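Local coordinates for spermidine synthase (Thermotoga maritima, PDB 1JQ3), which catalyses the transfer of an aminopropyl group from decarboxylated S-adenosylmethionine to putrescine, yielding spermidine and S-methyl-5'-thioadenosine, at residues 41-46 with 121-126; 74-79 with 244-249; 79-84 with 166-171. All blocks are in the same frame, centred on the assembly; numbering follows the deposited sequence.

Interaction 1 of 3, residues 41-46 with 121-126; sequences GQSDIQ and EVDGLV. With AAT (S-adenosyl-1,8-diamino-3-thiooctane), chain E.
Ser43 and Leu125 bring the two backbones together, their CA atoms 6.2 Å apart, where the turn after strand 36-42 meets the start of helix 124-133; Ile45 lies across from Asp123 in the same way. The turn is closed by Ser43 N bonding to Gln46 O, and Ser43 OG accepts from both Ile45 N and Gln46 N, an ST motif. With chi1 at 69°, that hydroxyl is tucked back over its own turn and still donates to Asp123 OD2 at 2.7 Å, on the syn side and 30° out of the carboxylate plane. The other oxygen, Asp123 OD1, N-caps the helix by taking Leu125 N at 3.0 Å from above that plane. One carboxylate thus joins turn and helix. Beside it, Leu125 CD2 lies 3.7 Å from Ser43 N, and Ile45 CD1 reaches Val122 CG2 at 4.0 Å. Glu121 OE2 accepts from Asp123 N, while Glu121 OE1 takes the ribose hydroxyl O3' of the bound inhibitor AAT at 2.9 Å; Gln46, another nucleoside-site residue, lies close to O2'. An acidic residue gripping the ribose from the end of the second Rossmann strand, here 116-121, is characteristic of AdoMet-dependent enzymes of this fold.

Interaction 2 of 3, residues 74-79 with 244-249; sequences FMYHEM and WSYTFA. With AAT (S-adenosyl-1,8-diamino-3-thiooctane), chain E.
Tyr76, Trp244 and Tyr246 form an aromatic cluster between helix 73-87 and strand 243-250. At the edge of the Tyr76 ring, near its plane, comes Trp244 NE1, 3.7 Å from Tyr76 CE1; the five-membered ring of Trp244 is inclined at 70° to the tyrosine. The ring of Tyr246 offers its own edge to Tyr76 CD1, with CE1 3.8 Å from that atom and the planes 42° apart, and takes Met79 over one face. There Met79 CB stands 4.2 Å from the ring centroid, a CH-pi contact, while the rest of the methionine chain bends away from the strand. Tyr246 OH goes further, past the Tyr76 ring to the helix backbone, where a water accepts from it at 2.8 Å and donates to Met75 O, bridging strand and helix. Tyr76 has CG anti to its backbone N (chi1 173°), which carries the ring off the helix and between Trp244 and the ligand. Its CE2 lies 3.5 Å from AAT CA. Next along the helix, the edge of the His77 imidazole meets the ligand amine: AAT N donates to NE2 at 2.9 Å, while ND1 bonds to Glu73. On the other arm of the ligand, Trp244 CH2 is 3.6 Å from AAT N16. The chemistry is therefore divided: van der Waals contacts between rings and one bridging water join helix to strand, whereas toward the ligand His77 accepts from the aminopropyl amine and Trp244 borders the arm ending in N16, which probably follows the path of the diamine substrate.

Interaction 3 of 3, residues 79-84 with 166-171; sequences MLAHVP and VIIIDS. With AAT (S-adenosyl-1,8-diamino-3-thiooctane), chain E.
Leu80 points from helix 73-87 onto strand 164-170, where its CG and both methyls gather round Ile168 CG2. From CB, which points toward the strand, a chi1 of 179° swings the fork away from the backbone nitrogen. CG comes to 3.5 Å from Ile168 CG2, a tight apolar contact. Beyond it, both methyls lie 3.9 Å from Ile169 O, and CD2 alone goes on to Asp170 CB at 3.7 Å. The leucine thus packs against the base of the Asp170 side chain, whose carboxylate faces the ligand. AAT N donates to Asp170 OD1 at 3.1 Å and, more weakly, to OD2; Tyr76 and Thr104 also bond to this carboxylate, one to each oxygen, and so fix its rotation. Asp170 is the inferred proton acceptor; the amine it meets corresponds to the aminopropyl amine of the donor, while the attacking nitrogen would probably lie nearer AAT C11. Toward the start of the strand the contact is entirely apolar. Ile168 CD1 lies 4.2 Å from Ala81 CB, and the Pro84 ring spans two strand residues, its CB 4.2 Å from Val166 CG1 and its CG near Ile168 CG1. Thr104 and Val108 of helix 103-108 flank Ile168, and Ser202 of strand 199-204 adjoins both Ile168 and Pro84. Helix 73-87 runs along one face of the sheet, segment 79-84 nearly antiparallel (163°) to strand segment 166-170, axes 9.2 Å apart.

All three contacts are largely buried and border the same AAT molecule, but at different parts of it: interaction 1 at the ribose and adenine, interactions 2 and 3 at the amine and the alkyl chain. Interactions 2 and 3 share helix 73-87 and the central sheet, their centres about 7 Å apart, and meet directly at Tyr76 and Asp170. Interaction 1 lies about 22 Å from interaction 3 between centres, farther from the middle of the chain and beside the second subunit, where Asp44 in the turn pairs with Arg9 of that subunit. Its join combines a serine-carboxylate bond with flanking aliphatic contacts; interaction 2 is aromatic, and interaction 3 aliphatic.

Interaction 1 of 3, residues 41-46 with 121-126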
loop_
_atom_site.group_PDB
_atom_site.type_symbol
_atom_site.label_atom_id
_atom_site.label_comp_id
_atom_site.label_asym_id
_atom_site.label_seq_id
_atom_site.Cartn_x
_atom_site.Cartn_y
_atom_site.Cartn_z
ATOM N N GLY A 41 8.209 -17.064 -11.269
ATOM C CA GLY A 41 9.078 -17.473 -12.357
ATOM C C GLY A 41 9.065 -16.456 -13.477
ATOM O O GLY A 41 8.110 -15.705 -13.623
ATOM N N GLN A 42 10.128 -16.459 -14.274
ATOM C CA GLN A 42 10.279 -15.533 -15.379
ATOM C C GLN A 42 10.620 -16.301 -16.648
ATOM O O GLN A 42 11.591 -17.054 -16.680
ATOM C CB GLN A 42 11.433 -14.568 -15.067
ATOM C CG GLN A 42 11.651 -13.435 -16.083
ATOM C CD GLN A 42 10.760 -12.232 -15.818
ATOM O OE1 GLN A 42 10.699 -11.730 -14.700
ATOM N NE2 GLN A 42 10.064 -11.771 -16.845
ATOM N N SER A 43 9.797 -16.135 -17.680
ATOM C CA SER A 43 10.072 -16.785 -18.959
ATOM C C SER A 43 10.642 -15.699 -19.859
ATOM O O SER A 43 10.867 -14.573 -19.418
ATOM C CB SER A 43 8.790 -17.328 -19.589
ATOM O OG SER A 43 7.943 -16.267 -20.025
ATOM N N ASP A 44 10.856 -16.032 -21.128
ATOM C CA ASP A 44 11.359 -15.064 -22.099
ATOM C C ASP A 44 10.252 -14.085 -22.456
ATOM O O ASP A 44 10.496 -13.034 -23.043
ATOM C CB ASP A 44 11.820 -15.781 -23.376
ATOM C CG ASP A 44 13.198 -16.396 -23.235
ATOM O OD1 ASP A 44 13.990 -15.922 -22.389
ATOM O OD2 ASP A 44 13.497 -17.350 -23.981
ATOM N N ILE A 45 9.033 -14.413 -22.042
ATOM C CA ILE A 45 7.882 -13.587 -22.371
ATOM C C ILE A 45 7.303 -12.728 -21.250
ATOM O O ILE A 45 6.992 -11.555 -21.464
ATOM C CB ILE A 45 6.752 -14.487 -22.949
ATOM C CG1 ILE A 45 7.203 -15.083 -24.293
ATOM C CG2 ILE A 45 5.458 -13.707 -23.144
ATOM C CD1 ILE A 45 6.402 -16.289 -24.722
ATOM N N GLN A 46 7.199 -13.292 -20.053
ATOM C CA GLN A 46 6.562 -12.561 -18.956
ATOM C C GLN A 46 6.892 -13.166 -17.603
ATOM O O GLN A 46 7.517 -14.222 -17.514
ATOM C CB GLN A 46 5.046 -12.624 -19.165
ATOM C CG GLN A 46 4.541 -14.064 -19.168
ATOM C CD GLN A 46 3.285 -14.286 -19.995
ATOM O OE1 GLN A 46 3.038 -15.400 -20.466
ATOM N NE2 GLN A 46 2.466 -13.257 -20.137
ATOM N N GLU A 121 -1.040 -22.077 -26.386
ATOM C CA GLU A 121 -0.501 -21.113 -25.432
ATOM C C GLU A 121 0.887 -20.681 -25.900
ATOM O O GLU A 121 1.717 -21.512 -26.245
ATOM C CB GLU A 121 -0.454 -21.767 -24.036
ATOM C CG GLU A 121 0.415 -21.066 -22.976
ATOM C CD GLU A 121 -0.028 -19.661 -22.662
ATOM O OE1 GLU A 121 -1.250 -19.440 -22.465
ATOM O OE2 GLU A 121 0.855 -18.763 -22.615
ATOM N N VAL A 122 1.160 -19.385 -25.841
ATOM C CA VAL A 122 2.446 -18.872 -26.314
ATOM C C VAL A 122 3.617 -19.133 -25.373
ATOM O O VAL A 122 4.756 -19.323 -25.810
ATOM C CB VAL A 122 2.343 -17.351 -26.606
ATOM C CG1 VAL A 122 2.236 -16.559 -25.312
ATOM C CG2 VAL A 122 3.513 -16.883 -27.463
ATOM N N ASP A 123 3.326 -19.224 -24.084
ATOM C CA ASP A 123 4.375 -19.393 -23.092
ATOM C C ASP A 123 4.414 -20.767 -22.453
ATOM O O ASP A 123 3.565 -21.106 -21.630
ATOM C CB ASP A 123 4.199 -18.311 -22.026
ATOM C CG ASP A 123 5.415 -18.133 -21.148
ATOM O OD1 ASP A 123 6.327 -18.984 -21.167
ATOM O OD2 ASP A 123 5.442 -17.129 -20.406
ATOM N N GLY A 124 5.440 -21.536 -22.805
ATOM C CA GLY A 124 5.594 -22.870 -22.250
ATOM C C GLY A 124 5.701 -22.890 -20.740
ATOM O O GLY A 124 5.314 -23.871 -20.101
ATOM N N LEU A 125 6.288 -21.844 -20.162
ATOM C CA LEU A 125 6.424 -21.789 -18.707
ATOM C C LEU A 125 5.053 -21.668 -18.033
ATOM O O LEU A 125 4.876 -22.126 -16.901
ATOM C CB LEU A 125 7.337 -20.620 -18.291
ATOM C CG LEU A 125 7.729 -20.625 -16.807
ATOM C CD1 LEU A 125 8.484 -21.898 -16.467
ATOM C CD2 LEU A 125 8.577 -19.400 -16.470
ATOM N N VAL A 126 4.089 -21.049 -18.713
ATOM C CA VAL A 126 2.744 -20.917 -18.129
ATOM C C VAL A 126 2.113 -22.311 -18.043
ATOM O O VAL A 126 1.546 -22.681 -17.016
ATOM C CB VAL A 126 1.847 -19.942 -18.923
ATOM C CG1 VAL A 126 0.373 -20.042 -18.455
ATOM C CG2 VAL A 126 2.338 -18.522 -18.722
HETATM N N AAT E . -7.805 -17.905 -18.346
HETATM C CA AAT E . -7.919 -16.749 -17.597
HETATM C CB AAT E . -6.708 -15.946 -17.701
HETATM C CG AAT E . -6.314 -15.769 -19.100
HETATM S SD AAT E . -4.648 -16.387 -19.306
HETATM C "C5'" AAT E . -4.093 -15.705 -20.882
HETATM C "C4'" AAT E . -2.966 -16.471 -21.508
HETATM O "O4'" AAT E . -2.876 -16.147 -22.793
HETATM C "C3'" AAT E . -1.662 -16.179 -20.910
HETATM O "O3'" AAT E . -1.256 -17.394 -20.370
HETATM C "C2'" AAT E . -0.708 -15.748 -22.119
HETATM O "O2'" AAT E . 0.654 -16.143 -22.119
HETATM C "C1'" AAT E . -1.568 -16.226 -23.281
HETATM N N9 AAT E . -1.586 -15.392 -24.448
HETATM C C8 AAT E . -1.123 -14.126 -24.668
HETATM N N7 AAT E . -0.659 -13.854 -25.908
HETATM C C5 AAT E . -0.793 -14.985 -26.541
HETATM C C6 AAT E . -0.471 -15.330 -27.952
HETATM N N6 AAT E . 0.061 -14.412 -28.856
HETATM N N1 AAT E . -0.693 -16.631 -28.441
HETATM C C2 AAT E . -1.222 -17.524 -27.511
HETATM N N3 AAT E . -1.563 -17.292 -26.173
HETATM C C4 AAT E . -1.346 -15.987 -25.692
HETATM C C11 AAT E . -6.366 -14.305 -19.464
HETATM C C12 AAT E . -7.505 -13.326 -19.280
HETATM C C13 AAT E . -7.317 -12.415 -18.083
HETATM C C14 AAT E . -7.529 -10.916 -18.184
HETATM C C15 AAT E . -7.352 -9.990 -16.996
HETATM N N16 AAT E . -7.485 -8.587 -16.832
#

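Interaction 2 of 3, residues 74-79 with 244-249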
loop_
_atom_site.group_PDB
_atom_site.type_symbol
_atom_site.label_atom_id
_atom_site.label_comp_id
_atom_site.label_asym_id
_atom_site.label_seq_id
_atom_site.Cartn_x
_atom_site.Cartn_y
_atom_site.Cartn_z
ATOM N N PHE A 74 -14.278 -19.915 -12.173
ATOM C CA PHE A 74 -15.376 -20.571 -12.878
ATOM C C PHE A 74 -16.296 -19.582 -13.589
ATOM O O PHE A 74 -16.856 -19.892 -14.645
ATOM C CB PHE A 74 -16.197 -21.440 -11.915
ATOM C CG PHE A 74 -16.994 -20.653 -10.905
ATOM C CD1 PHE A 74 -16.469 -20.375 -9.643
ATOM C CD2 PHE A 74 -18.291 -20.236 -11.198
ATOM C CE1 PHE A 74 -17.225 -19.700 -8.683
ATOM C CE2 PHE A 74 -19.065 -19.552 -10.240
ATOM C CZ PHE A 74 -18.529 -19.284 -8.977
ATOM N N MET A 75 -16.409 -18.368 -13.049
ATOM C CA MET A 75 -17.294 -17.361 -13.617
ATOM C C MET A 75 -16.876 -16.969 -15.013
ATOM O O MET A 75 -17.705 -16.847 -15.916
ATOM C CB MET A 75 -17.312 -16.112 -12.738
ATOM C CG MET A 75 -17.786 -16.345 -11.326
ATOM S SD MET A 75 -17.848 -14.767 -10.425
ATOM C CE MET A 75 -18.028 -15.363 -8.718
ATOM N N TYR A 76 -15.568 -16.780 -15.164
ATOM C CA TYR A 76 -14.967 -16.388 -16.418
ATOM C C TYR A 76 -14.951 -17.559 -17.391
ATOM O O TYR A 76 -15.533 -17.473 -18.469
ATOM C CB TYR A 76 -13.538 -15.870 -16.159
ATOM C CG TYR A 76 -12.731 -15.590 -17.405
ATOM C CD1 TYR A 76 -12.896 -14.408 -18.129
ATOM C CD2 TYR A 76 -11.809 -16.529 -17.870
ATOM C CE1 TYR A 76 -12.151 -14.169 -19.294
ATOM C CE2 TYR A 76 -11.078 -16.306 -19.017
ATOM C CZ TYR A 76 -11.249 -15.128 -19.723
ATOM O OH TYR A 76 -10.505 -14.939 -20.858
ATOM N N HIS A 77 -14.330 -18.666 -16.991
ATOM C CA HIS A 77 -14.223 -19.820 -17.878
ATOM C C HIS A 77 -15.546 -20.403 -18.341
ATOM O O HIS A 77 -15.676 -20.782 -19.507
ATOM C CB HIS A 77 -13.312 -20.879 -17.267
ATOM C CG HIS A 77 -11.916 -20.386 -17.048
ATOM N ND1 HIS A 77 -11.302 -20.409 -15.817
ATOM C CD2 HIS A 77 -11.032 -19.816 -17.902
ATOM C CE1 HIS A 77 -10.094 -19.877 -15.921
ATOM N NE2 HIS A 77 -9.905 -19.510 -17.176
ATOM N N GLU A 78 -16.545 -20.419 -17.465
ATOM C CA GLU A 78 -17.850 -20.944 -17.869
ATOM C C GLU A 78 -18.535 -20.045 -18.880
ATOM O O GLU A 78 -19.127 -20.536 -19.826
ATOM C CB GLU A 78 -18.765 -21.179 -16.671
ATOM C CG GLU A 78 -18.330 -22.347 -15.815
ATOM C CD GLU A 78 -19.363 -22.733 -14.779
ATOM O OE1 GLU A 78 -20.524 -22.274 -14.876
ATOM O OE2 GLU A 78 -19.021 -23.517 -13.878
ATOM N N MET A 79 -18.422 -18.725 -18.718
ATOM C CA MET A 79 -19.062 -17.822 -19.670
ATOM C C MET A 79 -18.326 -17.748 -21.007
ATOM O O MET A 79 -18.953 -17.677 -22.062
ATOM C CB MET A 79 -19.228 -16.417 -19.081
ATOM C CG MET A 79 -20.310 -16.332 -18.009
ATOM S SD MET A 79 -21.935 -16.974 -18.610
ATOM C CE MET A 79 -22.356 -15.710 -19.805
ATOM N N TRP A 244 -17.239 -7.928 -16.794
ATOM C CA TRP A 244 -16.472 -8.455 -17.922
ATOM C C TRP A 244 -17.331 -8.662 -19.159
ATOM O O TRP A 244 -18.517 -8.966 -19.052
ATOM C CB TRP A 244 -15.786 -9.768 -17.538
ATOM C CG TRP A 244 -14.444 -9.891 -18.166
ATOM C CD1 TRP A 244 -14.069 -10.755 -19.148
ATOM C CD2 TRP A 244 -13.318 -9.047 -17.919
ATOM N NE1 TRP A 244 -12.775 -10.493 -19.542
ATOM C CE2 TRP A 244 -12.291 -9.450 -18.797
ATOM C CE3 TRP A 244 -13.081 -7.982 -17.039
ATOM C CZ2 TRP A 244 -11.044 -8.822 -18.828
ATOM C CZ3 TRP A 244 -11.842 -7.357 -17.066
ATOM C CH2 TRP A 244 -10.840 -7.778 -17.955
ATOM N N SER A 245 -16.719 -8.503 -20.329
ATOM C CA SER A 245 -17.435 -8.690 -21.578
ATOM C C SER A 245 -16.777 -9.768 -22.409
ATOM O O SER A 245 -15.569 -10.032 -22.292
ATOM C CB SER A 245 -17.485 -7.397 -22.387
ATOM O OG SER A 245 -16.267 -7.177 -23.069
ATOM N N TYR A 246 -17.601 -10.420 -23.214
ATOM C CA TYR A 246 -17.157 -11.477 -24.102
ATOM C C TYR A 246 -17.876 -11.188 -25.412
ATOM O O TYR A 246 -18.963 -10.585 -25.411
ATOM C CB TYR A 246 -17.612 -12.840 -23.599
ATOM C CG TYR A 246 -17.320 -13.108 -22.140
ATOM C CD1 TYR A 246 -16.168 -13.791 -21.759
ATOM C CD2 TYR A 246 -18.180 -12.639 -21.143
ATOM C CE1 TYR A 246 -15.867 -14.003 -20.410
ATOM C CE2 TYR A 246 -17.898 -12.842 -19.795
ATOM C CZ TYR A 246 -16.734 -13.526 -19.441
ATOM O OH TYR A 246 -16.435 -13.727 -18.119
ATOM N N THR A 247 -17.280 -11.605 -26.519
ATOM C CA THR A 247 -17.905 -11.386 -27.810
ATOM C C THR A 247 -18.125 -12.695 -28.539
ATOM O O THR A 247 -17.182 -13.433 -28.815
ATOM C CB THR A 247 -17.078 -10.434 -28.690
ATOM O OG1 THR A 247 -17.011 -9.158 -28.057
ATOM C CG2 THR A 247 -17.747 -10.253 -30.055
ATOM N N PHE A 248 -19.390 -12.999 -28.791
ATOM C CA PHE A 248 -19.753 -14.197 -29.530
ATOM C C PHE A 248 -19.860 -13.807 -30.998
ATOM O O PHE A 248 -20.330 -12.712 -31.329
ATOM C CB PHE A 248 -21.104 -14.750 -29.067
ATOM C CG PHE A 248 -21.622 -15.868 -29.932
ATOM C CD1 PHE A 248 -21.151 -17.168 -29.772
ATOM C CD2 PHE A 248 -22.555 -15.614 -30.940
ATOM C CE1 PHE A 248 -21.596 -18.201 -30.603
ATOM C CE2 PHE A 248 -23.005 -16.640 -31.774
ATOM C CZ PHE A 248 -22.528 -17.932 -31.607
ATOM N N ALA A 249 -19.430 -14.706 -31.872
ATOM C CA ALA A 249 -19.505 -14.460 -33.302
ATOM C C ALA A 249 -19.698 -15.773 -34.055
ATOM O O ALA A 249 -19.301 -16.845 -33.585
ATOM C CB ALA A 249 -18.253 -13.737 -33.787
HETATM N N AAT E . -7.805 -17.905 -18.346
HETATM C CA AAT E . -7.919 -16.749 -17.597
HETATM C CB AAT E . -6.708 -15.946 -17.701
HETATM C CG AAT E . -6.314 -15.769 -19.100
HETATM S SD AAT E . -4.648 -16.387 -19.306
HETATM C "C5'" AAT E . -4.093 -15.705 -20.882
HETATM C "C4'" AAT E . -2.966 -16.471 -21.508
HETATM O "O4'" AAT E . -2.876 -16.147 -22.793
HETATM C "C3'" AAT E . -1.662 -16.179 -20.910
HETATM O "O3'" AAT E . -1.256 -17.394 -20.370
HETATM C "C2'" AAT E . -0.708 -15.748 -22.119
HETATM O "O2'" AAT E . 0.654 -16.143 -22.119
HETATM C "C1'" AAT E . -1.568 -16.226 -23.281
HETATM N N9 AAT E . -1.586 -15.392 -24.448
HETATM C C8 AAT E . -1.123 -14.126 -24.668
HETATM N N7 AAT E . -0.659 -13.854 -25.908
HETATM C C5 AAT E . -0.793 -14.985 -26.541
HETATM C C6 AAT E . -0.471 -15.330 -27.952
HETATM N N6 AAT E . 0.061 -14.412 -28.856
HETATM N N1 AAT E . -0.693 -16.631 -28.441
HETATM C C2 AAT E . -1.222 -17.524 -27.511
HETATM N N3 AAT E . -1.563 -17.292 -26.173
HETATM C C4 AAT E . -1.346 -15.987 -25.692
HETATM C C11 AAT E . -6.366 -14.305 -19.464
HETATM C C12 AAT E . -7.505 -13.326 -19.280
HETATM C C13 AAT E . -7.317 -12.415 -18.083
HETATM C C14 AAT E . -7.529 -10.916 -18.184
HETATM C C15 AAT E . -7.352 -9.990 -16.996
HETATM N N16 AAT E . -7.485 -8.587 -16.832
HETATM O O HOH W 1 -18.426 -14.073 -16.203
#

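Interaction 3 of 3, residues 79-84 with 166-171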
loop_
_atom_site.group_PDB
_atom_site.type_symbol
_atom_site.label_atom_id
_atom_site.label_comp_id
_atom_site.label_asym_id
_atom_site.label_seq_id
_atom_site.Cartn_x
_atom_site.Cartn_y
_atom_site.Cartn_z
ATOM N N MET A 79 -18.422 -18.725 -18.718
ATOM C CA MET A 79 -19.062 -17.822 -19.670
ATOM C C MET A 79 -18.326 -17.748 -21.007
ATOM O O MET A 79 -18.953 -17.677 -22.062
ATOM C CB MET A 79 -19.228 -16.417 -19.081
ATOM C CG MET A 79 -20.310 -16.332 -18.009
ATOM S SD MET A 79 -21.935 -16.974 -18.610
ATOM C CE MET A 79 -22.356 -15.710 -19.805
ATOM N N LEU A 80 -16.998 -17.809 -20.971
ATOM C CA LEU A 80 -16.226 -17.736 -22.205
ATOM C C LEU A 80 -16.431 -18.990 -23.054
ATOM O O LEU A 80 -16.577 -18.897 -24.273
ATOM C CB LEU A 80 -14.724 -17.542 -21.905
ATOM C CG LEU A 80 -13.794 -17.461 -23.128
ATOM C CD1 LEU A 80 -14.113 -16.243 -23.972
ATOM C CD2 LEU A 80 -12.332 -17.424 -22.670
ATOM N N ALA A 81 -16.510 -20.150 -22.406
ATOM C CA ALA A 81 -16.643 -21.401 -23.147
ATOM C C ALA A 81 -18.038 -21.923 -23.424
ATOM O O ALA A 81 -18.324 -22.337 -24.547
ATOM C CB ALA A 81 -15.837 -22.501 -22.479
ATOM N N HIS A 82 -18.911 -21.911 -22.421
ATOM C CA HIS A 82 -20.226 -22.513 -22.628
ATOM C C HIS A 82 -21.179 -21.850 -23.594
ATOM O O HIS A 82 -21.990 -22.538 -24.201
ATOM C CB HIS A 82 -20.891 -22.858 -21.289
ATOM C CG HIS A 82 -20.106 -23.841 -20.483
ATOM N ND1 HIS A 82 -19.769 -25.089 -20.959
ATOM C CD2 HIS A 82 -19.534 -23.738 -19.259
ATOM C CE1 HIS A 82 -19.020 -25.713 -20.063
ATOM N NE2 HIS A 82 -18.862 -24.913 -19.025
ATOM N N VAL A 83 -21.063 -20.537 -23.763
ATOM C CA VAL A 83 -21.927 -19.816 -24.690
ATOM C C VAL A 83 -21.735 -20.355 -26.116
ATOM O O VAL A 83 -22.686 -20.867 -26.720
ATOM C CB VAL A 83 -21.735 -18.279 -24.549
ATOM C CG1 VAL A 83 -22.368 -17.522 -25.707
ATOM C CG2 VAL A 83 -22.371 -17.812 -23.224
ATOM N N PRO A 84 -20.493 -20.333 -26.643
ATOM C CA PRO A 84 -20.298 -20.859 -28.003
ATOM C C PRO A 84 -20.474 -22.368 -28.097
ATOM O O PRO A 84 -21.048 -22.864 -29.068
ATOM C CB PRO A 84 -18.861 -20.446 -28.335
ATOM C CG PRO A 84 -18.201 -20.393 -26.977
ATOM C CD PRO A 84 -19.260 -19.693 -26.154
ATOM N N VAL A 166 -15.232 -24.625 -33.323
ATOM C CA VAL A 166 -15.254 -23.536 -32.355
ATOM C C VAL A 166 -13.848 -23.011 -32.089
ATOM O O VAL A 166 -12.905 -23.789 -31.962
ATOM C CB VAL A 166 -15.800 -24.037 -30.978
ATOM C CG1 VAL A 166 -15.810 -22.898 -29.952
ATOM C CG2 VAL A 166 -17.193 -24.646 -31.124
ATOM N N ILE A 167 -13.721 -21.692 -32.029
ATOM C CA ILE A 167 -12.445 -21.058 -31.703
ATOM C C ILE A 167 -12.754 -20.106 -30.561
ATOM O O ILE A 167 -13.687 -19.309 -30.643
ATOM C CB ILE A 167 -11.837 -20.293 -32.905
ATOM C CG1 ILE A 167 -11.340 -21.293 -33.954
ATOM C CG2 ILE A 167 -10.678 -19.411 -32.446
ATOM C CD1 ILE A 167 -10.858 -20.657 -35.258
ATOM N N ILE A 168 -12.003 -20.229 -29.472
ATOM C CA ILE A 168 -12.196 -19.384 -28.302
ATOM C C ILE A 168 -10.886 -18.635 -28.024
ATOM O O ILE A 168 -9.817 -19.246 -28.005
ATOM C CB ILE A 168 -12.547 -20.237 -27.068
ATOM C CG1 ILE A 168 -13.920 -20.903 -27.259
ATOM C CG2 ILE A 168 -12.538 -19.375 -25.807
ATOM C CD1 ILE A 168 -14.188 -22.049 -26.284
ATOM N N ILE A 169 -10.975 -17.314 -27.887
ATOM C CA ILE A 169 -9.799 -16.490 -27.580
ATOM C C ILE A 169 -9.792 -16.180 -26.076
ATOM O O ILE A 169 -10.617 -15.418 -25.581
ATOM C CB ILE A 169 -9.785 -15.157 -28.350
ATOM C CG1 ILE A 169 -10.087 -15.383 -29.836
ATOM C CG2 ILE A 169 -8.417 -14.488 -28.176
ATOM C CD1 ILE A 169 -9.218 -16.454 -30.475
ATOM N N ASP A 170 -8.849 -16.781 -25.364
ATOM C CA ASP A 170 -8.709 -16.614 -23.915
ATOM C C ASP A 170 -7.364 -15.911 -23.705
ATOM O O ASP A 170 -6.418 -16.479 -23.181
ATOM C CB ASP A 170 -8.706 -18.010 -23.272
ATOM C CG ASP A 170 -8.734 -17.974 -21.748
ATOM O OD1 ASP A 170 -8.649 -16.889 -21.132
ATOM O OD2 ASP A 170 -8.803 -19.071 -21.163
ATOM N N SER A 171 -7.313 -14.652 -24.103
ATOM C CA SER A 171 -6.090 -13.859 -24.049
ATOM C C SER A 171 -5.875 -12.938 -22.853
ATOM O O SER A 171 -6.791 -12.661 -22.076
ATOM C CB SER A 171 -6.075 -12.968 -25.280
ATOM O OG SER A 171 -7.211 -12.112 -25.237
HETATM N N AAT E . -7.805 -17.905 -18.346
HETATM C CA AAT E . -7.919 -16.749 -17.597
HETATM C CB AAT E . -6.708 -15.946 -17.701
HETATM C CG AAT E . -6.314 -15.769 -19.100
HETATM S SD AAT E . -4.648 -16.387 -19.306
HETATM C "C5'" AAT E . -4.093 -15.705 -20.882
HETATM C "C4'" AAT E . -2.966 -16.471 -21.508
HETATM O "O4'" AAT E . -2.876 -16.147 -22.793
HETATM C "C3'" AAT E . -1.662 -16.179 -20.910
HETATM O "O3'" AAT E . -1.256 -17.394 -20.370
HETATM C "C2'" AAT E . -0.708 -15.748 -22.119
HETATM O "O2'" AAT E . 0.654 -16.143 -22.119
HETATM C "C1'" AAT E . -1.568 -16.226 -23.281
HETATM N N9 AAT E . -1.586 -15.392 -24.448
HETATM C C8 AAT E . -1.123 -14.126 -24.668
HETATM N N7 AAT E . -0.659 -13.854 -25.908
HETATM C C5 AAT E . -0.793 -14.985 -26.541
HETATM C C6 AAT E . -0.471 -15.330 -27.952
HETATM N N6 AAT E . 0.061 -14.412 -28.856
HETATM N N1 AAT E . -0.693 -16.631 -28.441
HETATM C C2 AAT E . -1.222 -17.524 -27.511
HETATM N N3 AAT E . -1.563 -17.292 -26.173
HETATM C C4 AAT E . -1.346 -15.987 -25.692
HETATM C C11 AAT E . -6.366 -14.305 -19.464
HETATM C C12 AAT E . -7.505 -13.326 -19.280
HETATM C C13 AAT E . -7.317 -12.415 -18.083
HETATM C C14 AAT E . -7.529 -10.916 -18.184
HETATM C C15 AAT E . -7.352 -9.990 -16.996
HETATM N N16 AAT E . -7.485 -8.587 -16.832
#